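PDB 3H31: high potential iron-sulfur protein from Rhodothermus marinus, which probably carries electrons in the aerobic respiratory chain by means of a single bound [4Fe-4S] cluster. Local coordinates for residues 3-8 against 48-53; 22-27 against 54-59; 26-31 against 63-68. One frame throughout, in Å; residues are numbered along the deposited sequence. Where two conformers were deposited one is given.

The three contacts follow one order along the chain: the first segments, 3-8, 22-27 and 26-31, come before the second ones, 48-53, 54-59 and 63-68, so each early segment meets a later one. Helix 13-21 lies between 3-8 and 22-27, and strand 52-53, paired with 41-42, leads directly into 54-59. The centre of interaction 2 is about 9 Å from those of interactions 1 and 3, which are about 13 Å apart. D26 and H27 belong to both interactions 2 and 3, and the D26 carboxylate reaches C5 of interaction 1. With little regular structure, the chain wraps the cluster in loops: interactions 1 and 3 hold iron ligands C53 and C66, and interaction 2 packs beside it.

Interaction 1 of 3, residues 3-8 against 48-53. With SF4 (iron/sulfur cluster), chain B.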
loop_
_atom_site.group_PDB
_atom_site.type_symbol
_atom_site.label_atom_id
_atom_site.label_comp_id
_atom_site.label_asym_id
_atom_site.label_seq_id
_atom_site.Cartn_x
_atom_site.Cartn_y
_atom_site.Cartn_z
ATOM N N LEU A 3 8.629 -3.426 -9.871
ATOM C CA LEU A 3 7.425 -3.802 -9.161
ATOM C C LEU A 3 6.458 -2.636 -9.101
ATOM O O LEU A 3 6.816 -1.546 -8.599
ATOM C CB LEU A 3 7.770 -4.271 -7.758
ATOM C CG LEU A 3 6.568 -4.691 -6.907
ATOM C CD1 LEU A 3 5.928 -5.904 -7.563
ATOM C CD2 LEU A 3 6.947 -4.976 -5.485
ATOM N N THR A 4 5.246 -2.844 -9.540
ATOM C CA THR A 4 4.143 -1.898 -9.439
ATOM C C THR A 4 2.970 -2.624 -8.769
ATOM O O THR A 4 2.769 -3.805 -8.954
ATOM C CB THR A 4 3.690 -1.257 -10.760
ATOM O OG1 THR A 4 3.288 -2.293 -11.625
ATOM C CG2 THR A 4 4.813 -0.450 -11.445
ATOM N N CYS A 5 2.186 -1.840 -8.026
ATOM C CA CYS A 5 1.110 -2.358 -7.186
ATOM C C CYS A 5 -0.166 -1.555 -7.327
ATOM O O CYS A 5 -0.912 -1.344 -6.392
ATOM C CB CYS A 5 1.524 -2.438 -5.702
ATOM S SG CYS A 5 3.047 -3.429 -5.497
ATOM N N THR A 6 -0.440 -1.186 -8.580
ATOM C CA THR A 6 -1.590 -0.343 -8.898
ATOM C C THR A 6 -2.680 -1.094 -9.639
ATOM O O THR A 6 -3.668 -0.471 -10.051
ATOM C CB THR A 6 -1.096 0.873 -9.726
ATOM O OG1 THR A 6 -0.293 0.366 -10.764
ATOM C CG2 THR A 6 -0.325 1.870 -8.873
ATOM N N ASP A 7 -2.571 -2.422 -9.815
ATOM C CA ASP A 7 -3.628 -3.208 -10.467
ATOM C C ASP A 7 -4.752 -3.513 -9.491
ATOM O O ASP A 7 -4.675 -4.417 -8.671
ATOM C CB ASP A 7 -3.074 -4.480 -11.057
ATOM C CG ASP A 7 -4.074 -5.256 -11.839
ATOM O OD1 ASP A 7 -5.266 -4.844 -11.917
ATOM O OD2 ASP A 7 -3.703 -6.292 -12.442
ATOM N N VAL A 8 -5.834 -2.733 -9.617
ATOM C CA VAL A 8 -6.970 -2.805 -8.735
ATOM C C VAL A 8 -8.131 -3.587 -9.391
ATOM O O VAL A 8 -9.254 -3.565 -8.880
ATOM C CB VAL A 8 -7.456 -1.417 -8.282
ATOM C CG1 VAL A 8 -6.423 -0.789 -7.378
ATOM C CG2 VAL A 8 -7.765 -0.508 -9.462
ATOM N N ASP A 48 9.735 -9.469 -5.026
ATOM C CA ASP A 48 9.343 -9.234 -6.383
ATOM C C ASP A 48 7.831 -9.241 -6.589
ATOM O O ASP A 48 7.370 -9.214 -7.696
ATOM C CB ASP A 48 10.013 -10.165 -7.346
ATOM C CG ASP A 48 11.509 -9.945 -7.421
ATOM O OD1 ASP A 48 12.102 -9.220 -6.599
ATOM O OD2 ASP A 48 12.057 -10.527 -8.416
ATOM N N GLN A 49 7.089 -9.273 -5.503
ATOM C CA GLN A 49 5.634 -9.218 -5.465
ATOM C C GLN A 49 5.212 -8.113 -4.526
ATOM O O GLN A 49 5.878 -7.737 -3.594
ATOM C CB GLN A 49 5.081 -10.539 -4.814
ATOM C CG GLN A 49 5.523 -11.641 -5.737
ATOM C CD GLN A 49 4.921 -12.885 -5.078
ATOM O OE1 GLN A 49 5.612 -13.434 -4.225
ATOM N NE2 GLN A 49 3.666 -13.121 -5.438
ATOM N N CYS A 50 3.949 -7.679 -4.766
ATOM C CA CYS A 50 3.339 -6.677 -3.895
ATOM C C CYS A 50 2.965 -7.326 -2.552
ATOM O O CYS A 50 2.600 -8.495 -2.459
ATOM C CB CYS A 50 2.085 -6.102 -4.542
ATOM S SG CYS A 50 2.445 -5.270 -6.114
ATOM N N GLY A 51 3.034 -6.475 -1.520
ATOM C CA GLY A 51 2.528 -6.798 -0.227
ATOM C C GLY A 51 1.035 -6.493 -0.141
ATOM O O GLY A 51 0.320 -6.372 -1.153
ATOM N N GLY A 52 0.541 -6.371 1.084
ATOM C CA GLY A 52 -0.861 -6.072 1.372
ATOM C C GLY A 52 -0.947 -5.190 2.565
ATOM O O GLY A 52 0.051 -4.810 3.194
ATOM N N CYS A 53 -2.181 -4.854 2.918
ATOM C CA CYS A 53 -2.484 -3.918 3.979
ATOM C C CYS A 53 -3.723 -4.394 4.715
ATOM O O CYS A 53 -4.657 -4.934 4.105
ATOM C CB CYS A 53 -2.717 -2.522 3.377
ATOM S SG CYS A 53 -3.247 -1.270 4.565
HETATM FE FE1 SF4 B . -1.730 0.391 4.373
HETATM FE FE2 SF4 B . 0.471 1.614 3.322
HETATM FE FE3 SF4 B . -1.646 3.074 4.196
HETATM FE FE4 SF4 B . -0.121 1.771 6.020
HETATM S S1 SF4 B . 0.540 3.518 4.643
HETATM S S2 SF4 B . -2.343 1.887 6.032
HETATM S S3 SF4 B . 0.407 -0.143 4.817
HETATM S S4 SF4 B . -1.570 1.596 2.411
#
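C5 and C50 are joined covalently: their SG atoms lie 2.0 Å apart in a disulfide with a C-S-S-C torsion of -98°, and no hydrogen bond crosses between 3-8 and 48-53. The two chains run in the same direction here, C5 CA facing C50 CA at 5.9 Å and L3 CA facing D48 CA at 6.4 Å. The carbonyl oxygen T4 O lies 3.2 Å from C50 SG. Bridge and packing together tie the N-terminal loop to the approach of strand 52-53, half of the small antiparallel sheet of the HiPIP fold; G52 makes backbone hydrogen bonds to V42 of the partner strand. C53, three residues after the bridge, binds the cluster through SG, 2.3 Å from iron FE1. L3 lays its two methyls on the backbone carbonyls of D48 and Q49. Its chi1 of 180°, with CG anti to the backbone N, sends CG toward the 48-50 backbone. CD1 is 3.6 Å from D48 O and CD2 is 3.5 Å from Q49 O; CD1 also touches C50 SG at 3.8 Å, an apolar contact beside the bridge. CB of D48 and of Q49 points away from 3-8, and both residues are exposed. Around the buried C5, the backbone N is hydrogen-bonded to OD2 of D26 and the carbonyl O to NH2 of R19 on helix 13-21.

Interaction 2 of 3, residues 22-27 against 54-59; sequences LQYTDH and QLIKGP
Segments 22-27 and 54-59 are irregular loops that run in roughly the same sense without a hydrogen bond between them; the nearest alpha carbons, Y24 CA and I56 CA, are 8.8 Å apart, so the contact is made mainly by side chains. Segment 22-27 follows helix 13-21, which ends in a Schellman motif with Q23 at a positive phi of 58°. Beyond it, T25 forms an ST turn, its OG1 accepting a hydrogen bond from the backbone N of H27 at 3.2 Å. L22 and L55 meet at about a right angle, methyl to methyl, with L22 CD1 3.9 Å from L55 CD2. The same L22 CD1 lies 3.7 Å from I56 CG2, as the L22 and I56 side chains slide past each other in opposite directions. In the conformer described, chi1 of 62° puts I56 CG1 between the backbone N and the carbonyl carbon, and CD1 beyond it meets Y24 CB at 3.7 Å and Y24 CD1 at 3.9 Å. Y24 and I56 line the cluster pocket of the HiPIP fold and touch the [4Fe-4S] cluster; L22 and L55 are not part of it but pack close to the ligands C66 and C53 respectively. The far end of Y24 is polar and firmly held. Its OH donates to D26 OD1 at 2.7 Å, reaching the anti side of the carboxylate 17° out of its plane, and accepts from the backbone N of H61. R19 of helix 13-21 makes a cation-pi contact with the Y24 ring, and its NH1 is hydrogen-bonded to the carbonyl oxygens of K57 and P59.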
loop_
_atom_site.group_PDB
_atom_site.type_symbol
_atom_site.label_atom_id
_atom_site.label_comp_id
_atom_site.label_asym_id
_atom_site.label_seq_id
_atom_site.Cartn_x
_atom_site.Cartn_y
_atom_site.Cartn_z
ATOM N N LEU A 22 -7.958 7.492 0.630
ATOM C CA LEU A 22 -6.746 7.559 1.417
ATOM C C LEU A 22 -5.508 7.909 0.615
ATOM O O LEU A 22 -4.387 7.918 1.135
ATOM C CB LEU A 22 -6.583 6.263 2.220
ATOM C CG LEU A 22 -7.735 5.979 3.190
ATOM C CD1 LEU A 22 -7.503 4.636 3.892
ATOM C CD2 LEU A 22 -7.926 7.116 4.213
ATOM N N GLN A 23 -5.690 8.217 -0.658
ATOM C CA GLN A 23 -4.605 8.635 -1.523
ATOM C C GLN A 23 -3.496 7.591 -1.592
ATOM O O GLN A 23 -2.312 7.875 -1.555
ATOM C CB GLN A 23 -4.041 10.034 -1.145
ATOM C CG GLN A 23 -5.131 11.095 -1.160
ATOM C CD GLN A 23 -4.474 12.380 -0.687
ATOM O OE1 GLN A 23 -4.838 12.840 0.414
ATOM N NE2 GLN A 23 -3.597 12.942 -1.491
ATOM N N TYR A 24 -3.865 6.319 -1.742
ATOM C CA TYR A 24 -2.844 5.283 -1.892
ATOM C C TYR A 24 -1.966 5.620 -3.122
ATOM O O TYR A 24 -2.504 5.879 -4.199
ATOM C CB TYR A 24 -3.489 3.833 -2.003
ATOM C CG TYR A 24 -2.296 2.921 -2.345
ATOM C CD1 TYR A 24 -1.400 2.543 -1.343
ATOM C CD2 TYR A 24 -2.016 2.545 -3.662
ATOM C CE1 TYR A 24 -0.284 1.781 -1.643
ATOM C CE2 TYR A 24 -0.873 1.859 -3.951
ATOM C CZ TYR A 24 -0.023 1.444 -2.983
ATOM O OH TYR A 24 1.123 0.791 -3.269
ATOM N N THR A 25 -0.656 5.481 -2.922
ATOM C CA THR A 25 0.305 5.629 -4.003
ATOM C C THR A 25 1.376 4.582 -3.830
ATOM O O THR A 25 1.763 4.236 -2.710
ATOM C CB THR A 25 0.917 7.033 -3.995
ATOM O OG1 THR A 25 1.878 7.175 -5.041
ATOM C CG2 THR A 25 1.612 7.409 -2.661
ATOM N N ASP A 26 1.929 4.096 -4.946
ATOM C CA ASP A 26 3.114 3.279 -4.922
ATOM C C ASP A 26 4.408 4.016 -4.531
ATOM O O ASP A 26 5.389 3.374 -4.161
ATOM C CB ASP A 26 3.364 2.638 -6.296
ATOM C CG ASP A 26 2.713 1.349 -6.638
ATOM O OD1 ASP A 26 1.851 0.851 -5.869
ATOM O OD2 ASP A 26 3.075 0.794 -7.734
ATOM N N HIS A 27 4.412 5.331 -4.713
ATOM C CA HIS A 27 5.590 6.161 -4.554
ATOM C C HIS A 27 5.324 7.186 -3.458
ATOM O O HIS A 27 4.880 8.279 -3.763
ATOM C CB HIS A 27 6.003 6.873 -5.882
ATOM C CG HIS A 27 6.514 5.937 -6.934
ATOM N ND1 HIS A 27 5.684 5.334 -7.859
ATOM C CD2 HIS A 27 7.785 5.596 -7.241
ATOM C CE1 HIS A 27 6.475 4.603 -8.698
ATOM N NE2 HIS A 27 7.734 4.735 -8.323
ATOM N N GLN A 54 -3.729 -4.203 6.024
ATOM C CA GLN A 54 -4.860 -4.568 6.859
ATOM C C GLN A 54 -6.038 -3.622 6.662
ATOM O O GLN A 54 -7.167 -3.958 7.050
ATOM C CB GLN A 54 -4.530 -4.443 8.333
ATOM C CG GLN A 54 -3.700 -5.530 8.928
ATOM C CD GLN A 54 -3.858 -5.436 10.434
ATOM O OE1 GLN A 54 -4.857 -5.141 11.153
ATOM N NE2 GLN A 54 -2.848 -5.724 11.224
ATOM N N LEU A 55 -5.798 -2.438 6.132
ATOM C CA LEU A 55 -6.780 -1.375 5.991
ATOM C C LEU A 55 -7.343 -1.275 4.584
ATOM O O LEU A 55 -8.551 -1.232 4.383
ATOM C CB LEU A 55 -6.151 -0.042 6.415
ATOM C CG LEU A 55 -7.147 1.036 6.802
ATOM C CD1 LEU A 55 -7.802 0.721 8.154
ATOM C CD2 LEU A 55 -6.448 2.376 6.881
ATOM N N ILE A 56 -6.500 -1.211 3.585
ATOM C CA ILE A 56 -7.092 -1.154 2.248
ATOM C C ILE A 56 -6.649 -2.379 1.469
ATOM O O ILE A 56 -5.655 -3.061 1.726
ATOM C CB ILE A 56 -6.654 0.121 1.534
ATOM C CG1 ILE A 56 -5.159 0.148 1.336
ATOM C CG2 ILE A 56 -7.116 1.327 2.315
ATOM C CD1 ILE A 56 -4.652 1.358 0.556
ATOM N N LYS A 57 -7.549 -2.746 0.575
ATOM C CA LYS A 57 -7.491 -3.983 -0.150
ATOM C C LYS A 57 -6.630 -3.793 -1.393
ATOM O O LYS A 57 -6.337 -2.703 -1.831
ATOM C CB LYS A 57 -8.895 -4.415 -0.564
ATOM C CG LYS A 57 -9.767 -4.751 0.600
ATOM C CD LYS A 57 -9.423 -6.099 1.105
ATOM C CE LYS A 57 -10.234 -6.515 2.332
ATOM N NZ LYS A 57 -10.054 -7.988 2.564
ATOM N N GLY A 58 -6.230 -4.956 -1.946
ATOM C CA GLY A 58 -5.470 -4.996 -3.197
ATOM C C GLY A 58 -3.975 -5.008 -2.949
ATOM O O GLY A 58 -3.475 -5.102 -1.805
ATOM N N PRO A 59 -3.192 -4.950 -4.008
ATOM C CA PRO A 59 -1.735 -4.976 -3.917
ATOM C C PRO A 59 -1.224 -3.689 -3.331
ATOM O O PRO A 59 -1.754 -2.595 -3.614
ATOM C CB PRO A 59 -1.296 -5.172 -5.374
ATOM C CG PRO A 59 -2.381 -4.553 -6.167
ATOM C CD PRO A 59 -3.626 -4.854 -5.447
#

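Interaction 3 of 3, residues 26-31 against 63-68. With SF4 (iron/sulfur cluster), chain B.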
loop_
_atom_site.group_PDB
_atom_site.type_symbol
_atom_site.label_atom_id
_atom_site.label_comp_id
_atom_site.label_asym_id
_atom_site.label_seq_id
_atom_site.Cartn_x
_atom_site.Cartn_y
_atom_site.Cartn_z
ATOM N N ASP A 26 1.929 4.096 -4.946
ATOM C CA ASP A 26 3.114 3.279 -4.922
ATOM C C ASP A 26 4.408 4.016 -4.531
ATOM O O ASP A 26 5.389 3.374 -4.161
ATOM C CB ASP A 26 3.364 2.638 -6.296
ATOM C CG ASP A 26 2.713 1.349 -6.638
ATOM O OD1 ASP A 26 1.851 0.851 -5.869
ATOM O OD2 ASP A 26 3.075 0.794 -7.734
ATOM N N HIS A 27 4.412 5.331 -4.713
ATOM C CA HIS A 27 5.590 6.161 -4.554
ATOM C C HIS A 27 5.324 7.186 -3.458
ATOM O O HIS A 27 4.880 8.279 -3.763
ATOM C CB HIS A 27 6.003 6.873 -5.882
ATOM C CG HIS A 27 6.514 5.937 -6.934
ATOM N ND1 HIS A 27 5.684 5.334 -7.859
ATOM C CD2 HIS A 27 7.785 5.596 -7.241
ATOM C CE1 HIS A 27 6.475 4.603 -8.698
ATOM N NE2 HIS A 27 7.734 4.735 -8.323
ATOM N N SER A 28 5.595 6.842 -2.198
ATOM C CA SER A 28 5.318 7.752 -1.127
ATOM C C SER A 28 5.942 9.142 -1.371
ATOM O O SER A 28 7.122 9.167 -1.758
ATOM C CB SER A 28 5.906 7.242 0.178
ATOM O OG SER A 28 5.634 8.241 1.159
ATOM N N PRO A 29 5.178 10.198 -1.071
ATOM C CA PRO A 29 5.757 11.551 -1.147
ATOM C C PRO A 29 6.737 11.823 -0.025
ATOM O O PRO A 29 7.426 12.835 -0.103
ATOM C CB PRO A 29 4.541 12.454 -0.993
ATOM C CG PRO A 29 3.464 11.681 -0.426
ATOM C CD PRO A 29 3.762 10.247 -0.690
ATOM N N TYR A 30 6.770 10.972 1.005
ATOM C CA TYR A 30 7.553 11.277 2.194
ATOM C C TYR A 30 8.666 10.301 2.336
ATOM O O TYR A 30 8.514 9.082 2.329
ATOM C CB TYR A 30 6.679 11.183 3.444
ATOM C CG TYR A 30 5.440 11.997 3.127
ATOM C CD1 TYR A 30 4.207 11.431 3.038
ATOM C CD2 TYR A 30 5.564 13.367 2.921
ATOM C CE1 TYR A 30 3.119 12.230 2.760
ATOM C CE2 TYR A 30 4.505 14.178 2.625
ATOM C CZ TYR A 30 3.250 13.593 2.534
ATOM O OH TYR A 30 2.229 14.431 2.247
ATOM N N PRO A 31 9.876 10.826 2.517
ATOM C CA PRO A 31 11.027 9.936 2.631
ATOM C C PRO A 31 10.922 9.017 3.817
ATOM O O PRO A 31 11.443 7.903 3.778
ATOM C CB PRO A 31 12.229 10.895 2.771
ATOM C CG PRO A 31 11.709 12.277 2.571
ATOM C CD PRO A 31 10.221 12.267 2.618
ATOM N N ASN A 63 7.155 0.645 -0.847
ATOM C CA ASN A 63 7.557 2.049 -0.940
ATOM C C ASN A 63 6.370 3.024 -1.004
ATOM O O ASN A 63 6.598 4.222 -1.209
ATOM C CB ASN A 63 8.478 2.247 -2.135
ATOM C CG ASN A 63 9.800 1.498 -1.981
ATOM O OD1 ASN A 63 10.156 1.050 -0.903
ATOM N ND2 ASN A 63 10.537 1.388 -3.083
ATOM N N GLY A 64 5.175 2.504 -0.887
ATOM C CA GLY A 64 3.977 3.277 -1.059
ATOM C C GLY A 64 3.578 4.021 0.213
ATOM O O GLY A 64 4.330 4.123 1.167
ATOM N N TYR A 65 2.373 4.582 0.161
ATOM C CA TYR A 65 1.856 5.380 1.259
ATOM C C TYR A 65 0.365 5.556 1.068
ATOM O O TYR A 65 -0.139 5.599 -0.063
ATOM C CB TYR A 65 2.544 6.766 1.243
ATOM C CG TYR A 65 1.983 7.778 2.212
ATOM C CD1 TYR A 65 2.393 7.802 3.517
ATOM C CD2 TYR A 65 1.068 8.729 1.786
ATOM C CE1 TYR A 65 1.914 8.745 4.452
ATOM C CE2 TYR A 65 0.554 9.669 2.647
ATOM C CZ TYR A 65 1.000 9.652 3.998
ATOM O OH TYR A 65 0.434 10.616 4.871
ATOM N N CYS A 66 -0.334 5.738 2.188
ATOM C CA CYS A 66 -1.678 6.309 2.197
ATOM C C CYS A 66 -1.754 7.217 3.439
ATOM O O CYS A 66 -0.922 7.119 4.346
ATOM C CB CYS A 66 -2.830 5.302 2.168
ATOM S SG CYS A 66 -3.262 4.615 3.791
ATOM N N THR A 67 -2.792 8.068 3.483
ATOM C CA THR A 67 -2.859 9.050 4.579
ATOM C C THR A 67 -3.183 8.442 5.915
ATOM O O THR A 67 -3.056 9.168 6.935
ATOM C CB THR A 67 -3.791 10.195 4.245
ATOM O OG1 THR A 67 -5.121 9.690 3.985
ATOM C CG2 THR A 67 -3.276 10.968 3.034
ATOM N N SER A 68 -3.548 7.184 5.972
ATOM C CA SER A 68 -3.766 6.508 7.252
ATOM C C SER A 68 -2.511 5.859 7.821
ATOM O O SER A 68 -2.631 5.237 8.906
ATOM C CB SER A 68 -4.813 5.427 7.211
ATOM O OG SER A 68 -6.036 5.970 6.788
HETATM FE FE1 SF4 B . -1.730 0.391 4.373
HETATM FE FE2 SF4 B . 0.471 1.614 3.322
HETATM FE FE3 SF4 B . -1.646 3.074 4.196
HETATM FE FE4 SF4 B . -0.121 1.771 6.020
HETATM S S1 SF4 B . 0.540 3.518 4.643
HETATM S S2 SF4 B . -2.343 1.887 6.032
HETATM S S3 SF4 B . 0.407 -0.143 4.817
HETATM S S4 SF4 B . -1.570 1.596 2.411
#
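D26 and G64 bring the two loops closest, their CA atoms only 4.0 Å apart, in the part of the HiPIP fold where the chain carrying cluster ligand C66 passes the 26-31 loop. This side is compact. G64 has no side chain to hold the backbones apart, and its CA makes a CA-H...O contact of 3.4 Å with D26 O. Next to it S28 N donates to N63 O at 3.0 Å, nearly straight at 167° and in the carbonyl plane. D26 CB points away from 63-68, and its carboxylate is engaged by Y24 and C5. S28 then leads outward: OG, anti to the backbone N (chi1 177°), rests 3.4 Å from Y65 CB and accepts a hydrogen bond from the backbone N of Y30 in an ST turn. The looser side is at the exposed P29, whose CD brushes Y65 CD2 at 4.0 Å, the two side chains crossing at about a right angle. Y30 is exposed too, yet its ring is in close contact with Y65. The two form a T-shaped pair, the edge of Y30 turned to a face of the Y65 ring with the planes at 76° and CE1 3.6 Å from Y65 CZ. Y30 was deposited in two conformers, so this holds for the one described. P29 CG lies over a face of the Y30 ring, near its rim. Backbone bonds tie G64 to C35, Y65 to T25 and T67 to L22; past Y65, C66 SG binds iron FE3 at 2.3 Å while accepting, in the conformer of S68 described, a weak hydrogen bond from S68 N at 3.4 Å.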